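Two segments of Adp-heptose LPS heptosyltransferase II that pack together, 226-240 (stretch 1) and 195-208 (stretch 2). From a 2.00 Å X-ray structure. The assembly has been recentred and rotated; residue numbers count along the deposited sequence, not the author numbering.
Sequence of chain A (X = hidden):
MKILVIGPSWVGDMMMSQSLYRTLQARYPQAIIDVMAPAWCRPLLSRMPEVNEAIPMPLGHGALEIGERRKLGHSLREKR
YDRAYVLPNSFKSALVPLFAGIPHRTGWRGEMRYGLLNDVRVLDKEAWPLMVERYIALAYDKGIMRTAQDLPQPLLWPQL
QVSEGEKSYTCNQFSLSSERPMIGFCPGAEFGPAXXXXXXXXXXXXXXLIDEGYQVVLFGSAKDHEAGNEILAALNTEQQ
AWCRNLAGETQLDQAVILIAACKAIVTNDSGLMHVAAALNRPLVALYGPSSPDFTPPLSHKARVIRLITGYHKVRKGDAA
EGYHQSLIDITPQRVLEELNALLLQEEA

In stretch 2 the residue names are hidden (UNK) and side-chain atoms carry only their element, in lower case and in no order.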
# COMPACT_ATOMS: atom_id res chain seq x y z
N GLU A 226 19.52 -5.61 -1.93
CA GLU A 226 20.49 -6.53 -1.35
C GLU A 226 19.76 -7.76 -0.81
O GLU A 226 20.25 -8.88 -0.92
CB GLU A 226 21.29 -5.84 -0.23
CG GLU A 226 20.42 -5.20 0.85
CD GLU A 226 21.23 -4.63 2.01
OE1 GLU A 226 20.62 -4.21 3.01
OE2 GLU A 226 22.48 -4.61 1.92
N ALA A 227 18.58 -7.55 -0.24
CA ALA A 227 17.81 -8.67 0.29
C ALA A 227 17.45 -9.60 -0.87
O ALA A 227 17.53 -10.82 -0.74
CB ALA A 227 16.55 -8.17 0.97
N GLY A 228 17.08 -9.01 -2.00
CA GLY A 228 16.74 -9.80 -3.17
C GLY A 228 17.92 -10.61 -3.67
O GLY A 228 17.77 -11.75 -4.09
N ASN A 229 19.11 -10.01 -3.62
CA ASN A 229 20.32 -10.69 -4.07
C ASN A 229 20.71 -11.83 -3.12
O ASN A 229 21.21 -12.85 -3.57
CB ASN A 229 21.48 -9.70 -4.19
CG ASN A 229 21.49 -8.95 -5.52
OD1 ASN A 229 20.79 -9.32 -6.46
ND2 ASN A 229 22.31 -7.91 -5.60
N GLU A 230 20.48 -11.65 -1.82
CA GLU A 230 20.82 -12.69 -0.86
C GLU A 230 19.91 -13.90 -1.08
O GLU A 230 20.31 -15.04 -0.85
CB GLU A 230 20.69 -12.16 0.58
CG GLU A 230 21.11 -13.17 1.67
CD GLU A 230 21.24 -12.56 3.06
OE1 GLU A 230 20.36 -11.77 3.48
OE2 GLU A 230 22.22 -12.90 3.77
N ILE A 231 18.69 -13.65 -1.53
CA ILE A 231 17.74 -14.72 -1.82
C ILE A 231 18.21 -15.48 -3.06
O ILE A 231 18.26 -16.72 -3.06
CB ILE A 231 16.31 -14.14 -2.06
CG1 ILE A 231 15.77 -13.54 -0.76
CG2 ILE A 231 15.38 -15.23 -2.58
CD1 ILE A 231 14.47 -12.77 -0.90
N LEU A 232 18.56 -14.74 -4.11
CA LEU A 232 19.04 -15.35 -5.35
C LEU A 232 20.32 -16.16 -5.16
O LEU A 232 20.51 -17.19 -5.81
CB LEU A 232 19.31 -14.26 -6.39
CG LEU A 232 18.26 -14.01 -7.46
CD1 LEU A 232 18.64 -12.76 -8.22
CD2 LEU A 232 18.16 -15.20 -8.41
N ALA A 233 21.20 -15.67 -4.30
CA ALA A 233 22.47 -16.34 -4.03
C ALA A 233 22.28 -17.71 -3.40
O ALA A 233 23.23 -18.49 -3.31
CB ALA A 233 23.33 -15.46 -3.14
N ALA A 234 21.07 -18.02 -2.96
CA ALA A 234 20.80 -19.30 -2.32
C ALA A 234 20.28 -20.33 -3.32
O ALA A 234 20.07 -21.49 -2.97
CB ALA A 234 19.80 -19.13 -1.19
N LEU A 235 20.08 -19.91 -4.56
CA LEU A 235 19.57 -20.80 -5.59
C LEU A 235 20.69 -21.20 -6.54
O LEU A 235 21.68 -20.48 -6.66
CB LEU A 235 18.46 -20.11 -6.39
CG LEU A 235 17.40 -19.33 -5.62
CD1 LEU A 235 16.34 -18.84 -6.59
CD2 LEU A 235 16.78 -20.18 -4.53
N ASN A 236 20.56 -22.35 -7.19
CA ASN A 236 21.57 -22.79 -8.14
C ASN A 236 21.37 -22.05 -9.46
O ASN A 236 20.44 -21.25 -9.59
CB ASN A 236 21.50 -24.31 -8.36
CG ASN A 236 20.16 -24.76 -8.92
OD1 ASN A 236 19.64 -24.17 -9.86
ND2 ASN A 236 19.61 -25.82 -8.34
N THR A 237 22.23 -22.31 -10.43
CA THR A 237 22.15 -21.66 -11.74
C THR A 237 20.82 -21.88 -12.45
O THR A 237 20.21 -20.93 -12.95
CB THR A 237 23.29 -22.15 -12.67
OG1 THR A 237 24.55 -21.81 -12.10
CG2 THR A 237 23.17 -21.50 -14.05
N GLU A 238 20.37 -23.12 -12.49
CA GLU A 238 19.11 -23.45 -13.14
C GLU A 238 17.93 -22.70 -12.52
O GLU A 238 17.06 -22.20 -13.23
CB GLU A 238 18.86 -24.96 -13.08
CG GLU A 238 19.92 -25.82 -13.78
CD GLU A 238 21.30 -25.71 -13.14
OE1 GLU A 238 21.41 -25.96 -11.92
OE2 GLU A 238 22.27 -25.39 -13.86
N GLN A 239 17.91 -22.62 -11.19
CA GLN A 239 16.83 -21.94 -10.49
C GLN A 239 16.92 -20.42 -10.64
O GLN A 239 15.91 -19.75 -10.79
CB GLN A 239 16.85 -22.32 -9.00
CG GLN A 239 16.77 -23.82 -8.76
CD GLN A 239 17.09 -24.21 -7.32
OE1 GLN A 239 18.04 -23.71 -6.72
NE2 GLN A 239 16.31 -25.14 -6.78
N GLN A 240 18.14 -19.89 -10.61
CA GLN A 240 18.32 -18.44 -10.75
C GLN A 240 17.78 -17.92 -12.08
O GLN A 240 17.45 -16.74 -12.20
CB GLN A 240 19.80 -18.08 -10.62
CG GLN A 240 20.35 -18.23 -9.21
CD GLN A 240 21.76 -17.71 -9.08
OE1 GLN A 240 22.34 -17.70 -8.00
NE2 GLN A 240 22.33 -17.26 -10.19
N UNK A 195 9.89 -7.79 11.19
CA UNK A 195 8.67 -8.19 10.51
C UNK A 195 8.92 -8.93 9.21
O UNK A 195 7.98 -9.26 8.49
c UNK A 195 6.39 -5.18 11.37
c UNK A 195 7.79 -6.97 10.27
n UNK A 195 4.94 -3.54 12.55
c UNK A 195 6.03 -4.55 12.70
c UNK A 195 7.39 -6.29 11.57
N UNK A 196 10.18 -9.23 8.91
CA UNK A 196 10.49 -9.92 7.67
C UNK A 196 10.63 -11.43 7.79
O UNK A 196 11.27 -11.94 8.71
c UNK A 196 12.86 -7.65 5.60
c UNK A 196 11.78 -9.37 7.05
n UNK A 196 15.88 -5.79 6.53
c UNK A 196 15.07 -6.59 5.84
c UNK A 196 11.66 -7.97 6.48
n UNK A 196 13.83 -6.80 6.27
n UNK A 196 15.51 -7.17 4.73
N UNK A 197 10.02 -12.15 6.86
CA UNK A 197 10.16 -13.59 6.85
C UNK A 197 11.62 -13.72 6.40
O UNK A 197 12.07 -12.96 5.55
n UNK A 197 8.57 -17.68 6.87
c UNK A 197 8.94 -16.53 3.52
c UNK A 197 9.03 -15.67 5.98
c UNK A 197 8.88 -16.62 4.92
c UNK A 197 9.24 -14.21 5.82
c UNK A 197 8.73 -17.69 2.76
c UNK A 197 8.37 -19.02 4.76
c UNK A 197 8.57 -17.87 5.51
c UNK A 197 8.43 -18.91 3.39
c UNK A 197 8.84 -16.36 7.14
N UNK A 198 12.39 -14.66 6.98
CA UNK A 198 13.80 -14.85 6.63
C UNK A 198 14.13 -15.01 5.14
O UNK A 198 13.43 -15.71 4.40
c UNK A 198 14.19 -16.09 7.42
c UNK A 198 13.34 -15.97 8.65
c UNK A 198 12.00 -15.56 8.08
N UNK A 199 15.21 -14.36 4.72
CA UNK A 199 15.65 -14.44 3.34
C UNK A 199 15.83 -15.89 2.89
O UNK A 199 15.53 -16.24 1.75
c UNK A 199 19.12 -15.07 3.69
n UNK A 199 19.88 -15.22 4.83
c UNK A 199 19.35 -14.48 5.79
n UNK A 199 18.28 -13.86 5.31
c UNK A 199 18.11 -14.21 3.99
c UNK A 199 16.99 -13.69 3.15
N UNK A 200 16.31 -16.76 3.78
CA UNK A 200 16.50 -18.15 3.40
C UNK A 200 15.19 -18.91 3.27
O UNK A 200 15.11 -19.90 2.54
c UNK A 200 17.44 -18.86 4.38
c UNK A 200 16.25 -19.37 6.55
c UNK A 200 17.82 -17.57 6.50
c UNK A 200 16.02 -19.14 7.90
c UNK A 200 16.70 -18.11 8.54
o UNK A 200 16.50 -17.86 9.87
c UNK A 200 17.60 -17.32 7.84
c UNK A 200 17.15 -18.59 5.84
N UNK A 201 14.15 -18.47 3.99
CA UNK A 201 12.86 -19.13 3.84
C UNK A 201 12.30 -18.75 2.47
O UNK A 201 11.73 -19.60 1.78
n UNK A 201 12.12 -20.22 8.30
c UNK A 201 11.62 -19.23 7.49
c UNK A 201 12.09 -19.46 6.24
c UNK A 201 12.88 -21.02 7.58
c UNK A 201 11.89 -18.72 4.95
n UNK A 201 12.88 -20.59 6.33
N UNK A 202 12.45 -17.49 2.07
CA UNK A 202 11.96 -17.08 0.75
C UNK A 202 12.71 -17.87 -0.33
O UNK A 202 12.12 -18.25 -1.34
c UNK A 202 8.67 -13.98 0.85
o UNK A 202 7.80 -12.37 2.41
c UNK A 202 9.74 -14.76 0.39
c UNK A 202 8.86 -13.13 1.94
c UNK A 202 12.16 -15.57 0.52
c UNK A 202 11.00 -14.70 1.01
c UNK A 202 11.16 -13.84 2.10
c UNK A 202 10.09 -13.06 2.57
N UNK A 203 14.00 -18.13 -0.11
CA UNK A 203 14.79 -18.87 -1.09
C UNK A 203 14.29 -20.31 -1.23
O UNK A 203 14.14 -20.81 -2.34
c UNK A 203 16.26 -18.86 -0.69
N UNK A 204 14.04 -20.96 -0.10
CA UNK A 204 13.55 -22.33 -0.09
C UNK A 204 12.19 -22.39 -0.80
O UNK A 204 11.92 -23.30 -1.58
o UNK A 204 12.81 -26.04 -0.01
c UNK A 204 13.42 -22.83 1.35
c UNK A 204 13.50 -25.28 0.70
c UNK A 204 12.80 -24.21 1.52
o UNK A 204 14.75 -25.37 0.77
N UNK A 205 11.34 -21.41 -0.52
CA UNK A 205 10.02 -21.36 -1.16
C UNK A 205 10.15 -21.19 -2.66
O UNK A 205 9.38 -21.76 -3.44
c UNK A 205 7.00 -21.40 -0.97
c UNK A 205 7.00 -18.95 -0.49
c UNK A 205 9.17 -20.21 -0.58
c UNK A 205 7.75 -20.09 -1.16
N UNK A 206 11.13 -20.38 -3.08
CA UNK A 206 11.34 -20.16 -4.51
C UNK A 206 11.77 -21.46 -5.19
O UNK A 206 11.30 -21.78 -6.29
c UNK A 206 12.40 -19.07 -4.72
N UNK A 207 12.65 -22.22 -4.54
CA UNK A 207 13.11 -23.49 -5.11
C UNK A 207 11.92 -24.42 -5.32
O UNK A 207 11.81 -25.09 -6.35
c UNK A 207 15.38 -23.40 -3.96
n UNK A 207 18.43 -23.89 -1.71
c UNK A 207 16.31 -24.13 -3.01
c UNK A 207 17.55 -23.31 -2.76
c UNK A 207 14.11 -24.18 -4.18
N UNK A 208 11.04 -24.46 -4.33
CA UNK A 208 9.86 -25.31 -4.39
C UNK A 208 8.91 -24.89 -5.51
O UNK A 208 8.34 -25.73 -6.21
n UNK A 208 9.17 -27.86 -0.96
o UNK A 208 10.78 -27.87 -2.53
c UNK A 208 9.99 -27.26 -1.80
c UNK A 208 9.11 -25.26 -3.06
c UNK A 208 9.89 -25.75 -1.86
O HOH W 1 14.01 -25.90 -7.92
O HOH W 2 20.80 -22.64 -0.62

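Position 195 carries four carbons in a row ending in one nitrogen, an unbranched chain that stays far from stretch 1; this is Lys-195. Position 196 has three carbons, a nitrogen, then a carbon bearing two more nitrogens. That guanidinium pattern identifies Arg-196, and its NH1 lies 4.0 Å from Ala-227 CB, which sits at the edge of the group, near its plane. At 197 one carbon leads to fused five- and six-membered rings holding eight carbons and one nitrogen, out of reach of stretch 1: Trp-197. Three carbons at 198 close a ring onto the backbone nitrogen, making Pro-198, the N-cap residue of the helix that follows.

Position 199 shows one carbon and a five-membered ring of three carbons and two nitrogens, with Glu-230 over one face. It is His-199. CD2 is 3.3 Å from Glu-230 CD, yet His-199 NE2 and Glu-230 OE2, 3.5 Å apart, meet at a poor angle, so proximity here does not make a hydrogen bond. Ile-231 CG1 also lies 3.7 Å from His-199 O.

Position 200 bears one carbon and a six-carbon ring with one oxygen; its CA-to-CB bond points away from stretch 1. This is Tyr-200. Position 201 repeats the ring of three carbons and two nitrogens, but out of reach: His-201. Position 202 again has a six-carbon ring with an oxygen, and its CB is 3.9 Å from Ile-231 CD1. It is Tyr-202, whose CA-to-CB bond runs sideways while the end of the side chain leads away.

The CA-to-CB bond at 203, whose side chain is a single carbon, points toward stretch 1; CB lies 3.6 Å from Ala-234 CB and 4.1 Å from Leu-235 CD2. Ala-203 is the name, and its CA is 5.1 Å from Ile-231 CA. Position 204 has three carbons, the third carrying two oxygens, and its CA-to-CB bond points away: Glu-204. Four carbons forked at the second, out of reach, make 205 Leu-205. At 206 the side chain is one carbon, CB, 4.4 Å from Leu-235 CD1, giving Ala-206.

Position 207 has four carbons in a row ending in nitrogen, in contact with Ala-234, Leu-235 and Gln-239; this is Lys-207. Its CG lies 3.6 Å from Leu-235 CD2 and 3.4 Å from Gln-239 NE2, while CE is 3.1 Å from Ala-234 O. Position 208 has three carbons, the third bearing one oxygen and one nitrogen, and its CA-to-CB bond points away: Gln-208.

The axes of helices 226-232 and 199-208 approach to 8.7 Å, with 51° between their N-to-C directions. Ala-203 offers just a methyl group at the centre, which lets Ile-231, Ala-234 and Leu-235 pack close to it. No clear direct hydrogen bond crosses the contact, but two waters do: one accepts from Lys-207 NZ (2.9 Å) and donates to Ala-234 O (2.7 Å), while another donates to Lys-207 O (2.8 Å) and accepts from Gln-239 NE2 (2.7 Å). Apolar packing at the centre is thus joined to water bridges around Lys-207.

Stretch 2 195-208: KRWPHYHYAELAKQ
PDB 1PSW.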